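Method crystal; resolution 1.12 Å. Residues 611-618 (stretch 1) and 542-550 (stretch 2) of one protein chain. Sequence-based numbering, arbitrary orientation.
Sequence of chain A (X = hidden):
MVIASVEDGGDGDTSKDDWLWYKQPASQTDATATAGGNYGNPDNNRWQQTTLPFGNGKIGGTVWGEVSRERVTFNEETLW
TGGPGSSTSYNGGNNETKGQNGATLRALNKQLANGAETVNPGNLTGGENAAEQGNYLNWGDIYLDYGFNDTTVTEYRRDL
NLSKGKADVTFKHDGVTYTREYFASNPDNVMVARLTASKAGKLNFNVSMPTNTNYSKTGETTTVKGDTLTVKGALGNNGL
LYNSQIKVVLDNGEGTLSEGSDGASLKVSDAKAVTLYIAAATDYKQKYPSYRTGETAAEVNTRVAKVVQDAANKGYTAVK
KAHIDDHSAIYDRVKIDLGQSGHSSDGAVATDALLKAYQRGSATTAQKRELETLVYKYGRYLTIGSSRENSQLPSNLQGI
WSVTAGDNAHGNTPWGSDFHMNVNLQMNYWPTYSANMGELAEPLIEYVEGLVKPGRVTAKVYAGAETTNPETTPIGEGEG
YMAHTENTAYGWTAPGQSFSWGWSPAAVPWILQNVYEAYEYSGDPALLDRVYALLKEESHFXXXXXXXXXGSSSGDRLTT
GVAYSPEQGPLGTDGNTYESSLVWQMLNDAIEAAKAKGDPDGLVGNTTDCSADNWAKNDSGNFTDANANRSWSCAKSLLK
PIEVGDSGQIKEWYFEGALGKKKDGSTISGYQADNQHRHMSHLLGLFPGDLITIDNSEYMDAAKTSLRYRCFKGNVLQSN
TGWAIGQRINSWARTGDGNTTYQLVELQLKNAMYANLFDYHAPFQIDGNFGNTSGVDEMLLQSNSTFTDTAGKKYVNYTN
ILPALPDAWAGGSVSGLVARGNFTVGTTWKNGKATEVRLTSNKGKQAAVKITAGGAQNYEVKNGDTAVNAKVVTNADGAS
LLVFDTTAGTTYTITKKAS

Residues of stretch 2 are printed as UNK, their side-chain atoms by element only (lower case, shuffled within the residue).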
# COMPACT_ATOMS: atom_id res chain seq x y z
N SER A 611 -7.57 34.83 -12.01
CA SER A 611 -7.80 35.46 -10.72
C SER A 611 -8.72 34.58 -9.90
O SER A 611 -9.60 33.92 -10.45
CB SER A 611 -8.45 36.82 -10.92
OG SER A 611 -8.92 37.36 -9.69
N ALA A 612 -8.54 34.59 -8.58
CA ALA A 612 -9.45 33.88 -7.68
C ALA A 612 -10.87 34.43 -7.78
O ALA A 612 -11.83 33.74 -7.44
CB ALA A 612 -8.94 33.94 -6.25
N ASP A 613 -10.99 35.67 -8.25
CA ASP A 613 -12.30 36.28 -8.52
C ASP A 613 -13.09 35.54 -9.60
O ASP A 613 -14.31 35.67 -9.67
CB ASP A 613 -12.14 37.75 -8.92
CG ASP A 613 -11.73 38.65 -7.76
OD1 ASP A 613 -11.91 38.25 -6.59
OD2 ASP A 613 -11.24 39.77 -8.03
N ASN A 614 -12.39 34.75 -10.42
CA ASN A 614 -13.03 33.97 -11.48
C ASN A 614 -13.94 32.86 -10.94
O ASN A 614 -14.70 32.27 -11.70
CB ASN A 614 -11.99 33.35 -12.42
CG ASN A 614 -11.15 34.39 -13.14
OD1 ASN A 614 -11.42 35.60 -13.07
ND2 ASN A 614 -10.13 33.93 -13.85
N TRP A 615 -13.85 32.59 -9.64
CA TRP A 615 -14.64 31.54 -9.00
C TRP A 615 -15.94 32.04 -8.36
O TRP A 615 -16.63 31.28 -7.68
CB TRP A 615 -13.78 30.74 -8.01
CG TRP A 615 -13.11 29.58 -8.67
CD1 TRP A 615 -13.50 28.26 -8.60
CD2 TRP A 615 -11.96 29.61 -9.52
NE1 TRP A 615 -12.66 27.48 -9.36
CE2 TRP A 615 -11.70 28.28 -9.93
CE3 TRP A 615 -11.11 30.64 -9.97
CZ2 TRP A 615 -10.64 27.95 -10.77
CZ3 TRP A 615 -10.05 30.30 -10.82
CH2 TRP A 615 -9.82 28.97 -11.20
N ALA A 616 -16.28 33.30 -8.61
CA ALA A 616 -17.47 33.91 -8.01
C ALA A 616 -18.72 33.11 -8.37
O ALA A 616 -18.93 32.75 -9.53
CB ALA A 616 -17.61 35.36 -8.45
N LYS A 617 -19.55 32.83 -7.36
CA LYS A 617 -20.78 32.07 -7.54
C LYS A 617 -21.98 32.83 -6.98
O LYS A 617 -21.83 33.66 -6.08
CB LYS A 617 -20.69 30.71 -6.86
CG LYS A 617 -19.76 29.73 -7.54
CD LYS A 617 -19.62 28.44 -6.75
CE LYS A 617 -18.69 27.47 -7.46
NZ LYS A 617 -18.40 26.24 -6.68
N ASN A 618 -23.17 32.52 -7.50
CA ASN A 618 -24.41 33.05 -6.95
C ASN A 618 -24.91 32.20 -5.78
O ASN A 618 -24.27 31.21 -5.40
CB ASN A 618 -25.48 33.21 -8.04
CG ASN A 618 -25.84 31.90 -8.73
OD1 ASN A 618 -25.72 30.82 -8.15
ND2 ASN A 618 -26.30 31.99 -9.97
N UNK A 542 -13.16 19.31 -8.47
CA UNK A 542 -12.53 20.28 -7.59
C UNK A 542 -12.66 21.70 -8.10
O UNK A 542 -13.01 22.60 -7.35
c UNK A 542 -10.85 19.32 -3.51
c UNK A 542 -10.82 19.93 -4.75
c UNK A 542 -11.12 17.96 -3.43
c UNK A 542 -11.08 19.90 -7.25
o UNK A 542 -11.16 17.34 -2.21
c UNK A 542 -11.34 17.85 -5.81
c UNK A 542 -11.05 19.21 -5.92
c UNK A 542 -11.37 17.22 -4.57
N UNK A 543 -12.40 21.90 -9.39
CA UNK A 543 -12.48 23.24 -9.98
C UNK A 543 -13.90 23.82 -9.87
O UNK A 543 -14.07 24.99 -9.50
c UNK A 543 -10.49 23.06 -11.52
c UNK A 543 -12.00 23.25 -11.45
c UNK A 543 -12.43 24.53 -12.18
N UNK A 544 -14.90 23.01 -10.20
CA UNK A 544 -16.27 23.50 -10.32
C UNK A 544 -17.08 23.51 -9.04
O UNK A 544 -18.01 24.31 -8.90
n UNK A 544 -15.61 22.34 -13.34
c UNK A 544 -16.52 23.13 -12.79
o UNK A 544 -16.94 24.15 -13.34
c UNK A 544 -17.01 22.75 -11.42
N UNK A 545 -16.74 22.63 -8.10
CA UNK A 545 -17.54 22.48 -6.89
C UNK A 545 -16.82 22.76 -5.57
O UNK A 545 -17.44 23.27 -4.64
c UNK A 545 -19.08 20.83 -8.02
c UNK A 545 -18.18 21.09 -6.85
c UNK A 545 -20.76 20.37 -10.20
c UNK A 545 -19.43 19.99 -10.27
c UNK A 545 -18.60 20.22 -9.18
c UNK A 545 -20.43 21.20 -7.98
o UNK A 545 -21.59 20.13 -11.26
c UNK A 545 -21.26 20.98 -9.06
N UNK A 546 -15.54 22.43 -5.50
CA UNK A 546 -14.83 22.43 -4.21
C UNK A 546 -14.01 23.68 -3.90
O UNK A 546 -13.98 24.14 -2.76
s UNK A 546 -15.95 19.57 -2.97
c UNK A 546 -14.70 19.87 -4.23
c UNK A 546 -14.92 19.29 -1.53
c UNK A 546 -13.95 21.19 -4.07
N UNK A 547 -13.34 24.23 -4.91
CA UNK A 547 -12.47 25.40 -4.70
C UNK A 547 -13.26 26.68 -4.52
O UNK A 547 -14.31 26.87 -5.14
c UNK A 547 -11.50 25.56 -5.88
c UNK A 547 -9.60 24.71 -7.29
c UNK A 547 -10.49 24.43 -6.09
c UNK A 547 -9.65 24.20 -4.84
N UNK A 548 -12.75 27.57 -3.67
CA UNK A 548 -13.31 28.91 -3.56
C UNK A 548 -12.20 29.92 -3.32
O UNK A 548 -11.09 29.54 -2.97
c UNK A 548 -14.43 28.98 -2.50
n UNK A 548 -12.92 29.24 0.84
c UNK A 548 -14.14 29.69 1.05
c UNK A 548 -13.97 29.15 -1.08
n UNK A 548 -14.80 29.64 -0.10
c UNK A 548 -12.78 28.90 -0.48
N UNK A 549 -12.50 31.19 -3.56
CA UNK A 549 -11.59 32.26 -3.17
C UNK A 549 -11.62 32.36 -1.65
O UNK A 549 -12.70 32.49 -1.05
c UNK A 549 -12.02 33.59 -3.79
c UNK A 549 -11.59 36.07 -3.99
n UNK A 549 -9.33 37.09 -3.45
c UNK A 549 -10.83 37.26 -3.41
c UNK A 549 -11.23 34.78 -3.27
N UNK A 550 -10.45 32.27 -1.03
CA UNK A 550 -10.34 32.32 0.42
C UNK A 550 -10.85 33.64 0.98
O UNK A 550 -10.77 34.68 0.33
c UNK A 550 -8.90 32.11 0.84
O HOH W 1 -15.69 25.67 -7.26
O HOH W 2 -16.95 27.46 -4.51
O HOH W 3 -8.65 37.38 -6.13

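Position 542 carries one carbon and then a six-carbon ring bearing an oxygen. The ring leads away from stretch 1 and touches nothing there; this is Tyr542, and its backbone O accepts from the N atoms of both 546 and 547, the wider pi-type turn that closes the helix.

Position 543 has three carbons, one carrying the other two. One branch carbon lies 4.1 Å from NE1 of Trp615, and the backbone O accepts a hydrogen bond from that NE1 at 2.9 Å. Branching at CB with no further atoms makes it Val543.

At 544 there are two carbons, the second bearing an oxygen and a nitrogen; the CA-to-CB bond points away from stretch 1. The amide fork identifies Asn544, whose contribution is its backbone: NZ of Lys617 donates to Asn544 O at 3.0 Å.

Position 545 again shows a carbon, a six-carbon ring and one oxygen. The CA-to-CB bond points away, while the backbone O comes within 3.7 Å of Lys617 NZ. It is Tyr545, its hydroxyl bonded elsewhere in the structure.

Two carbons, a sulfur and a last carbon, unbranched, make 546 Met546. It makes no contact with stretch 1.

Position 547 holds four carbons forked at the second, with CB 4.1 Å from Trp615 NE1. This is Leu547, the first residue to leave helical phi/psi.

At 548 a carbon leads to a five-membered ring of three carbons and two nitrogens, and the CA-to-CB bond points away: His548.

Position 549 has four carbons in a row ending in nitrogen. CB lies 3.7 Å from Ala612 O, and the chain comes close to Asp613. It is Lys549; its CD is 3.4 Å from Asp613 OD1, but NZ stands 4.2 Å from that OD1, beyond a salt bridge. Water 3 accepts from NZ and gives OD1 a weak bond.

Position 550, a single carbon out of contact, is Ala550.

The rule here is to read a helix end through its backbone. Where the helix finishes, carbonyls become available to outside donors, and stretch 1 supplies two: the indole NE1, meeting Val543 O near the ring plane, and the lysine NZ, reaching Asn544 O on a side chain whose chi2 to chi4 are all t. Water 1 accepts from Lys617 NZ and donates to Val543 O and Leu547 O; water 2 links the same NZ to Leu547 O. Apolar packing of Trp615 against Val543 and Leu547 accompanies this polar network, and the short 3-10 segment places Ala612 against the base of Lys549.

Stretch 2 542-550: YVNYMLHKA
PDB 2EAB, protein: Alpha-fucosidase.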